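Local atomic coordinates of ATP/GTP-binding site-containing protein A (Brucella abortus, PDB entry 6NTR), a protein that acts in the periplasm to maintain the integrity of the cell envelope and is a determinant of Brucella virulence. Residues 26-31 / 52-57; 60-65 / 85-90; 91-96 / 152-157. One frame throughout, in Å; residues are numbered along the deposited sequence.

Contact 1 (26-31 / 52-57)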
loop_
_atom_site.group_PDB
_atom_site.type_symbol
_atom_site.label_atom_id
_atom_site.label_comp_id
_atom_site.label_asym_id
_atom_site.label_seq_id
_atom_site.Cartn_x
_atom_site.Cartn_y
_atom_site.Cartn_z
ATOM N N SER A 26 -15.313 4.776 -17.501
ATOM C CA SER A 26 -15.942 3.694 -18.229
ATOM C C SER A 26 -15.067 2.458 -18.277
ATOM O O SER A 26 -15.546 1.364 -18.506
ATOM C CB SER A 26 -16.257 4.146 -19.642
ATOM O OG SER A 26 -15.131 4.020 -20.480
ATOM N N GLY A 27 -13.772 2.641 -18.080
ATOM C CA GLY A 27 -12.858 1.526 -18.105
ATOM C C GLY A 27 -11.609 1.815 -17.324
ATOM O O GLY A 27 -11.247 2.954 -17.149
ATOM N N LEU A 28 -10.972 0.766 -16.839
ATOM C CA LEU A 28 -9.728 0.890 -16.119
ATOM C C LEU A 28 -8.951 -0.401 -16.151
ATOM O O LEU A 28 -9.331 -1.353 -15.510
ATOM C CB LEU A 28 -9.964 1.320 -14.683
ATOM C CG LEU A 28 -8.720 1.510 -13.831
ATOM C CD1 LEU A 28 -8.988 2.432 -12.666
ATOM C CD2 LEU A 28 -8.162 0.191 -13.355
ATOM N N THR A 29 -7.847 -0.428 -16.872
ATOM C CA THR A 29 -6.997 -1.598 -16.911
ATOM C C THR A 29 -5.699 -1.045 -16.381
ATOM O O THR A 29 -5.465 0.141 -16.467
ATOM C CB THR A 29 -6.809 -2.190 -18.305
ATOM O OG1 THR A 29 -6.644 -1.140 -19.253
ATOM C CG2 THR A 29 -8.004 -3.021 -18.679
ATOM N N GLY A 30 -4.879 -1.882 -15.780
ATOM C CA GLY A 30 -3.651 -1.403 -15.199
ATOM C C GLY A 30 -2.786 -2.526 -14.726
ATOM O O GLY A 30 -3.084 -3.677 -14.943
ATOM N N ARG A 31 -1.678 -2.182 -14.102
ATOM C CA ARG A 31 -0.795 -3.193 -13.583
ATOM C C ARG A 31 -0.061 -2.626 -12.404
ATOM O O ARG A 31 0.152 -1.441 -12.342
ATOM C CB ARG A 31 0.211 -3.589 -14.673
ATOM C CG ARG A 31 1.021 -4.849 -14.423
ATOM C CD ARG A 31 2.002 -5.154 -15.551
ATOM N NE ARG A 31 1.628 -6.354 -16.292
ATOM C CZ ARG A 31 2.401 -7.418 -16.448
ATOM N NH1 ARG A 31 3.608 -7.446 -15.924
ATOM N NH2 ARG A 31 1.962 -8.457 -17.131
ATOM N N THR A 52 -2.393 2.794 -14.331
ATOM C CA THR A 52 -3.825 2.637 -14.571
ATOM C C THR A 52 -4.203 3.294 -15.883
ATOM O O THR A 52 -4.033 4.501 -16.041
ATOM C CB THR A 52 -4.671 3.251 -13.449
ATOM O OG1 THR A 52 -4.356 4.642 -13.301
ATOM C CG2 THR A 52 -4.458 2.519 -12.141
ATOM N N ARG A 53 -4.777 2.528 -16.793
ATOM C CA ARG A 53 -5.263 3.079 -18.035
ATOM C C ARG A 53 -6.767 3.285 -17.816
ATOM O O ARG A 53 -7.528 2.335 -17.805
ATOM C CB ARG A 53 -5.011 2.100 -19.169
ATOM C CG ARG A 53 -3.651 1.438 -19.127
ATOM C CD ARG A 53 -3.207 0.992 -20.506
ATOM N NE ARG A 53 -3.128 2.110 -21.434
ATOM C CZ ARG A 53 -2.011 2.498 -22.026
ATOM N NH1 ARG A 53 -0.892 1.846 -21.792
ATOM N NH2 ARG A 53 -2.017 3.530 -22.850
ATOM N N VAL A 54 -7.185 4.534 -17.660
ATOM C CA VAL A 54 -8.574 4.871 -17.385
ATOM C C VAL A 54 -9.314 5.459 -18.578
ATOM O O VAL A 54 -8.900 6.440 -19.161
ATOM C CB VAL A 54 -8.669 5.839 -16.180
ATOM C CG1 VAL A 54 -10.069 6.384 -15.995
ATOM C CG2 VAL A 54 -8.198 5.167 -14.908
ATOM N N ASP A 55 -10.401 4.803 -18.938
ATOM C CA ASP A 55 -11.224 5.189 -20.048
ATOM C C ASP A 55 -12.296 6.096 -19.562
ATOM O O ASP A 55 -12.860 5.881 -18.527
ATOM C CB ASP A 55 -11.891 3.978 -20.651
ATOM C CG ASP A 55 -10.964 3.138 -21.435
ATOM O OD1 ASP A 55 -9.906 3.622 -21.815
ATOM O OD2 ASP A 55 -11.293 1.985 -21.693
HETATM N N MSE A 56 -12.568 7.132 -20.325
HETATM C CA MSE A 56 -13.609 8.073 -20.001
HETATM C C MSE A 56 -14.326 8.073 -21.309
HETATM O O MSE A 56 -13.674 7.909 -22.349
HETATM C CB MSE A 56 -13.090 9.446 -19.593
HETATM C CG MSE A 56 -12.648 9.497 -18.140
HETATM SE SE MSE A 56 -13.128 11.229 -17.362
HETATM C CE MSE A 56 -11.518 11.588 -16.311
ATOM N N ASP A 57 -15.639 8.197 -21.297
ATOM C CA ASP A 57 -16.402 8.161 -22.522
ATOM C C ASP A 57 -16.110 9.301 -23.480
ATOM O O ASP A 57 -15.865 9.105 -24.669
ATOM C CB ASP A 57 -17.850 8.301 -22.105
ATOM C CG ASP A 57 -18.787 7.988 -23.185
ATOM O OD1 ASP A 57 -18.574 6.981 -23.870
ATOM O OD2 ASP A 57 -19.751 8.743 -23.332
#
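Segments 26-31 and 52-57 run antiparallel as the open ends of a long beta hairpin, and backbone hydrogen bonds carry most of the contact. Thr29 and Arg53 form a hydrogen-bonded pair in which each residue both gives and accepts. The bond from Arg53 N to Thr29 O is short, 2.5 Å, and the donor lies nearly along the C=O axis; the return bond from Thr29 N meets Arg53 O in the carbonyl plane, on a lone pair. Further along, Asp55 N donates to Gly27 O at 2.7 Å. Asp55 O in turn is gripped twice, by Ser26 N at 2.9 Å and weakly by Gly27 N, so that two residues face one and a classic beta bulge results. Ser26 OG, set between its own N and carbonyl carbon, comes within 3.2 Å of Asp55 CB.

Arg53 keeps only the root of its side chain in the contact. Its CB rests 3.4 Å from Thr29 O and a little farther from Thr29 OG1; CG, anti to the carbonyl carbon, is still 3.5 Å from Thr29 O. About the CG-CD bond the chain bends (chi3 59°) and NE turns away from segment 26-31; at the tip NH2 donates to Gln61 OE1. On the opposite face Leu28 CG stands anti to its backbone N (chi1 -179°), which brings CD1 to 3.6 Å from Val54 CG2, the two side chains crossing obliquely.

On the Leu28 face the hairpin packs on its neighbours: Leu28 on Leu16 of strand 8-19 and on Phe229 and Met231 of strand 229-240; the backbones of Thr52 and Val54 continue the pairing to strand 62-72.

Contact 2 (60-65 / 85-90)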
loop_
_atom_site.group_PDB
_atom_site.type_symbol
_atom_site.label_atom_id
_atom_site.label_comp_id
_atom_site.label_asym_id
_atom_site.label_seq_id
_atom_site.Cartn_x
_atom_site.Cartn_y
_atom_site.Cartn_z
ATOM N N PRO A 60 -9.955 11.367 -24.186
ATOM C CA PRO A 60 -8.960 10.418 -24.673
ATOM C C PRO A 60 -8.447 9.651 -23.449
ATOM O O PRO A 60 -8.574 10.146 -22.351
ATOM C CB PRO A 60 -7.882 11.321 -25.236
ATOM C CG PRO A 60 -7.968 12.540 -24.395
ATOM C CD PRO A 60 -9.413 12.729 -24.086
ATOM N N GLN A 61 -7.867 8.481 -23.625
ATOM C CA GLN A 61 -7.395 7.711 -22.492
ATOM C C GLN A 61 -6.345 8.436 -21.664
ATOM O O GLN A 61 -5.581 9.217 -22.177
ATOM C CB GLN A 61 -6.814 6.396 -22.974
ATOM C CG GLN A 61 -6.958 5.283 -21.976
ATOM C CD GLN A 61 -6.251 4.039 -22.401
ATOM O OE1 GLN A 61 -5.251 4.097 -23.076
ATOM N NE2 GLN A 61 -6.760 2.908 -21.998
ATOM N N ARG A 62 -6.346 8.186 -20.363
ATOM C CA ARG A 62 -5.383 8.783 -19.441
ATOM C C ARG A 62 -4.643 7.670 -18.727
ATOM O O ARG A 62 -5.257 6.852 -18.039
ATOM C CB ARG A 62 -6.042 9.690 -18.404
ATOM C CG ARG A 62 -5.023 10.430 -17.531
ATOM C CD ARG A 62 -5.641 11.118 -16.292
ATOM N NE ARG A 62 -5.630 12.579 -16.395
ATOM C CZ ARG A 62 -5.566 13.421 -15.366
ATOM N NH1 ARG A 62 -5.472 12.973 -14.127
ATOM N NH2 ARG A 62 -5.565 14.727 -15.584
ATOM N N VAL A 63 -3.327 7.657 -18.873
ATOM C CA VAL A 63 -2.486 6.613 -18.312
ATOM C C VAL A 63 -1.633 7.257 -17.235
ATOM O O VAL A 63 -0.717 8.023 -17.537
ATOM C CB VAL A 63 -1.613 5.945 -19.379
ATOM C CG1 VAL A 63 -0.835 4.842 -18.741
ATOM C CG2 VAL A 63 -2.447 5.441 -20.585
ATOM N N THR A 64 -1.956 6.978 -15.980
ATOM C CA THR A 64 -1.226 7.503 -14.839
ATOM C C THR A 64 -0.262 6.438 -14.342
ATOM O O THR A 64 -0.643 5.272 -14.212
ATOM C CB THR A 64 -2.191 7.943 -13.744
ATOM O OG1 THR A 64 -3.066 8.947 -14.258
ATOM C CG2 THR A 64 -1.458 8.525 -12.617
ATOM N N ASP A 65 1.005 6.820 -14.203
ATOM C CA ASP A 65 2.079 5.932 -13.789
ATOM C C ASP A 65 2.693 6.517 -12.542
ATOM O O ASP A 65 3.363 7.532 -12.595
ATOM C CB ASP A 65 3.121 5.829 -14.915
ATOM C CG ASP A 65 4.190 4.814 -14.646
ATOM O OD1 ASP A 65 4.621 4.723 -13.513
ATOM O OD2 ASP A 65 4.614 4.104 -15.561
ATOM N N THR A 85 4.946 10.703 -10.215
ATOM C CA THR A 85 3.652 10.480 -10.848
ATOM C C THR A 85 3.702 11.041 -12.265
ATOM O O THR A 85 3.893 12.249 -12.450
ATOM C CB THR A 85 2.537 11.162 -10.041
ATOM O OG1 THR A 85 2.671 10.823 -8.651
ATOM C CG2 THR A 85 1.167 10.722 -10.535
ATOM N N PHE A 86 3.528 10.176 -13.264
ATOM C CA PHE A 86 3.522 10.581 -14.664
ATOM C C PHE A 86 2.110 10.495 -15.225
ATOM O O PHE A 86 1.468 9.449 -15.125
ATOM C CB PHE A 86 4.442 9.694 -15.503
ATOM C CG PHE A 86 5.873 9.710 -15.069
ATOM C CD1 PHE A 86 6.680 10.777 -15.384
ATOM C CD2 PHE A 86 6.412 8.642 -14.365
ATOM C CE1 PHE A 86 7.970 10.790 -14.984
ATOM C CE2 PHE A 86 7.709 8.656 -13.966
ATOM C CZ PHE A 86 8.487 9.726 -14.275
ATOM N N VAL A 87 1.643 11.573 -15.848
ATOM C CA VAL A 87 0.334 11.603 -16.500
ATOM C C VAL A 87 0.544 11.678 -18.006
ATOM O O VAL A 87 0.975 12.713 -18.530
ATOM C CB VAL A 87 -0.525 12.779 -16.026
ATOM C CG1 VAL A 87 -1.883 12.705 -16.676
ATOM C CG2 VAL A 87 -0.680 12.750 -14.547
ATOM N N ASP A 88 0.182 10.603 -18.710
ATOM C CA ASP A 88 0.393 10.515 -20.152
ATOM C C ASP A 88 1.832 10.892 -20.481
ATOM O O ASP A 88 2.107 11.696 -21.374
ATOM C CB ASP A 88 -0.613 11.377 -20.920
ATOM C CG ASP A 88 -2.056 10.920 -20.714
ATOM O OD1 ASP A 88 -2.334 9.716 -20.882
ATOM O OD2 ASP A 88 -2.912 11.762 -20.372
ATOM N N LYS A 89 2.740 10.288 -19.734
ATOM C CA LYS A 89 4.176 10.413 -19.924
ATOM C C LYS A 89 4.860 11.685 -19.474
ATOM O O LYS A 89 6.027 11.867 -19.741
ATOM C CB LYS A 89 4.528 10.060 -21.365
ATOM C CG LYS A 89 3.795 8.817 -21.826
ATOM C CD LYS A 89 4.278 8.282 -23.151
ATOM C CE LYS A 89 4.563 6.803 -23.054
ATOM N NZ LYS A 89 4.338 6.109 -24.345
ATOM N N GLU A 90 4.157 12.546 -18.768
ATOM C CA GLU A 90 4.744 13.777 -18.293
ATOM C C GLU A 90 4.802 13.764 -16.797
ATOM O O GLU A 90 3.822 13.434 -16.159
ATOM C CB GLU A 90 3.895 14.956 -18.704
ATOM C CG GLU A 90 3.423 14.917 -20.132
ATOM C CD GLU A 90 2.594 16.124 -20.489
ATOM O OE1 GLU A 90 2.226 16.888 -19.575
ATOM O OE2 GLU A 90 2.307 16.302 -21.685
#
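The guanidinium of Arg62 has Val87 CG1 over one face, 3.8 Å from NE and offset toward the rim, and it stands almost perpendicular to the Asp88 carboxylate, the two planes being 82° apart. Their charged atoms do not meet; the carboxylate touches the aliphatic root of Arg62 instead, with Asp88 OD2 3.8 Å from Arg62 CG. The Phe86 ring has Glu90 C in plane at its edge, and Asp65 O approaches it obliquely, 3.7 Å from CD2.

The Asp88 carboxylate does the work of a backbone group. Its OD1 accepts from Val63 N at 3.0 Å, met from above the carboxylate plane, while Asp88 N donates to Val63 O at the same 3.0 Å. This carries the pairing one step past the regular strand, where positive phi and psi turn the Asp88 backbone away. Next comes the non-hydrogen-bonded pair Thr64-Val87, then Asp65 and Phe86, joined by two nearly straight bonds: Asp65 N to Phe86 O at 2.8 Å and Phe86 N to Asp65 O at 2.7 Å. Asp65 OD2 is engaged in a salt bridge with Arg49.

Strands 62-72 and 78-87 pair as a beta hairpin. At its open end the type I' turn Val87-Glu90, typical of tight two-residue hairpin connections, leads into strand 90-102, so that strands 62-72, 78-87 and 90-102 follow one another as an up-and-down meander of the beta-barrel-like fold.

Contact 3 (91-96 / 152-157)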
loop_
_atom_site.group_PDB
_atom_site.type_symbol
_atom_site.label_atom_id
_atom_site.label_comp_id
_atom_site.label_asym_id
_atom_site.label_seq_id
_atom_site.Cartn_x
_atom_site.Cartn_y
_atom_site.Cartn_z
ATOM N N LEU A 91 5.932 14.150 -16.222
ATOM C CA LEU A 91 6.034 14.148 -14.781
ATOM C C LEU A 91 5.251 15.332 -14.296
ATOM O O LEU A 91 5.634 16.462 -14.514
ATOM C CB LEU A 91 7.483 14.317 -14.363
ATOM C CG LEU A 91 7.673 14.525 -12.871
ATOM C CD1 LEU A 91 7.314 13.250 -12.142
ATOM C CD2 LEU A 91 9.092 14.933 -12.534
ATOM N N VAL A 92 4.144 15.062 -13.622
ATOM C CA VAL A 92 3.305 16.124 -13.118
ATOM C C VAL A 92 3.430 16.305 -11.629
ATOM O O VAL A 92 3.029 17.325 -11.091
ATOM C CB VAL A 92 1.832 15.890 -13.461
ATOM C CG1 VAL A 92 1.301 14.673 -12.729
ATOM C CG2 VAL A 92 1.022 17.115 -13.102
ATOM N N LYS A 93 3.959 15.298 -10.960
ATOM C CA LYS A 93 4.145 15.412 -9.534
ATOM C C LYS A 93 5.327 14.622 -9.019
ATOM O O LYS A 93 5.546 13.505 -9.417
ATOM C CB LYS A 93 2.866 14.971 -8.815
ATOM C CG LYS A 93 2.374 15.932 -7.753
ATOM C CD LYS A 93 0.888 15.733 -7.502
ATOM C CE LYS A 93 0.451 16.282 -6.151
ATOM N NZ LYS A 93 -0.765 17.137 -6.241
ATOM N N GLU A 94 6.065 15.209 -8.099
ATOM C CA GLU A 94 7.184 14.536 -7.486
ATOM C C GLU A 94 7.154 14.860 -6.015
ATOM O O GLU A 94 7.051 16.009 -5.643
ATOM C CB GLU A 94 8.496 14.994 -8.112
ATOM C CG GLU A 94 9.744 14.406 -7.481
ATOM C CD GLU A 94 11.010 14.755 -8.250
ATOM O OE1 GLU A 94 11.066 15.832 -8.874
ATOM O OE2 GLU A 94 11.939 13.938 -8.223
ATOM N N VAL A 95 7.238 13.838 -5.180
ATOM C CA VAL A 95 7.256 14.023 -3.738
ATOM C C VAL A 95 8.467 13.262 -3.284
ATOM O O VAL A 95 8.685 12.137 -3.690
ATOM C CB VAL A 95 5.981 13.554 -3.028
ATOM C CG1 VAL A 95 6.148 13.718 -1.535
ATOM C CG2 VAL A 95 4.794 14.366 -3.494
ATOM N N ARG A 96 9.259 13.897 -2.445
ATOM C CA ARG A 96 10.517 13.331 -2.003
ATOM C C ARG A 96 10.843 13.932 -0.654
ATOM O O ARG A 96 10.813 15.153 -0.504
ATOM C CB ARG A 96 11.626 13.637 -3.010
ATOM C CG ARG A 96 12.952 12.885 -2.801
ATOM C CD ARG A 96 14.042 13.586 -3.597
ATOM N NE ARG A 96 13.802 13.501 -5.027
ATOM C CZ ARG A 96 14.289 12.552 -5.819
ATOM N NH1 ARG A 96 15.137 11.638 -5.353
ATOM N NH2 ARG A 96 13.973 12.567 -7.106
ATOM N N SER A 152 2.437 8.674 1.115
ATOM C CA SER A 152 1.649 8.741 -0.094
ATOM C C SER A 152 0.935 10.086 -0.160
ATOM O O SER A 152 0.870 10.837 0.816
ATOM C CB SER A 152 0.668 7.582 -0.151
ATOM O OG SER A 152 -0.254 7.675 0.916
ATOM N N GLU A 153 0.408 10.387 -1.346
ATOM C CA GLU A 153 -0.124 11.707 -1.663
ATOM C C GLU A 153 0.912 12.762 -1.318
ATOM O O GLU A 153 2.036 12.681 -1.814
ATOM C CB GLU A 153 -1.456 11.915 -0.960
ATOM C CG GLU A 153 -2.429 10.841 -1.414
ATOM C CD GLU A 153 -3.798 10.937 -0.812
ATOM O OE1 GLU A 153 -3.992 11.667 0.178
ATOM O OE2 GLU A 153 -4.690 10.257 -1.339
ATOM N N ASP A 154 0.591 13.739 -0.486
ATOM C CA ASP A 154 1.561 14.786 -0.161
ATOM C C ASP A 154 2.575 14.500 0.959
ATOM O O ASP A 154 3.440 15.311 1.241
ATOM C CB ASP A 154 0.860 16.129 0.043
ATOM C CG ASP A 154 0.087 16.574 -1.186
ATOM O OD1 ASP A 154 0.379 16.094 -2.286
ATOM O OD2 ASP A 154 -0.827 17.401 -1.059
ATOM N N ALA A 155 2.465 13.359 1.611
ATOM C CA ALA A 155 3.407 13.006 2.661
ATOM C C ALA A 155 3.452 14.040 3.761
ATOM O O ALA A 155 4.501 14.300 4.328
ATOM C CB ALA A 155 4.790 12.808 2.081
ATOM N N ASP A 156 2.304 14.620 4.057
ATOM C CA ASP A 156 2.190 15.641 5.078
ATOM C C ASP A 156 1.259 15.268 6.225
ATOM O O ASP A 156 0.678 16.151 6.836
ATOM C CB ASP A 156 1.681 16.916 4.434
ATOM C CG ASP A 156 0.588 16.657 3.431
ATOM O OD1 ASP A 156 0.258 15.477 3.204
ATOM O OD2 ASP A 156 0.051 17.630 2.871
ATOM N N ARG A 157 1.084 13.987 6.510
ATOM C CA ARG A 157 0.207 13.634 7.617
ATOM C C ARG A 157 0.259 12.210 8.125
ATOM O O ARG A 157 0.864 11.349 7.526
ATOM C CB ARG A 157 -1.229 14.004 7.292
ATOM C CG ARG A 157 -1.998 12.902 6.625
ATOM C CD ARG A 157 -1.840 12.987 5.132
ATOM N NE ARG A 157 -2.888 12.269 4.442
ATOM C CZ ARG A 157 -4.084 12.775 4.208
ATOM N NH1 ARG A 157 -4.991 12.067 3.565
ATOM N NH2 ARG A 157 -4.369 13.993 4.613
#
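A type II' beta turn, Ser152 to Ala155, lies in the loop between strands 143-148 and 159-165 and packs against strand 90-102 of the beta-barrel-like fold. The contact is small and made by side chains of the strand alone, Val95 above all. Val95 is buried and points at the turn with both branches: CG2, anti to its carbonyl carbon, reaches Glu153 O at 3.6 Å, and CG1, anti to its backbone N (chi1 177°), touches Ala155 CB at 4.0 Å. The two methyls thus lie side by side against the turn, one at a peptide oxygen, the other at the alanine methyl, and the Val95-Ala155 methyl pair is the one apolar side-chain contact between the segments.

Two residues back, Lys93 points to the same side. Its chain, bent at the last torsion, brings CE to 3.9 Å from Asp154 OD1, the two side chains crossing at about a right angle. Lys93 NZ stays 4.2 Å from Asp154 OD1, too far for a salt bridge, so the attraction is probably a loose electrostatic one at the exposed margin. Lys93 also sits in a classic beta bulge with Val92, both residues facing Thr85 of strand 78-87.

Ala155 N closes the turn on Ser152 O at 3.1 Å. Glu153 has the positive phi (51°) that its second position requires, and its side chain leads away from the strand. Next to the turn, Glu153 OE1 lies near Arg157 NH1 but well out of the guanidinium plane, a pairing of charges alone. Glu94 and Arg96, alternating with Lys93 and Val95, are directed to the other face of the strand and bind each other there: Arg96 NH2 forms a salt bridge with Glu94 OE2, which lies close to the guanidinium plane, at 2.7 Å.

Contacts 1 and 2 are surface contacts of one kind, each joining the two strands of a hairpin near its open end, and they are neighbours in the sheet, where Thr52 N to Thr64 O and Val54 N to Arg62 O probably hydrogen-bond strand 43-56 to strand 62-72. Contact 3 is partly buried and differs in chemistry, resting on methyl packing and loose charge where the others rest on paired backbones; it brings in a distant loop instead of a sequence neighbour. It still touches contact 2, where Val87 CG2 packs on Val92 CG1. Contacts 1 and 3, about 22 Å apart between centres, do not touch.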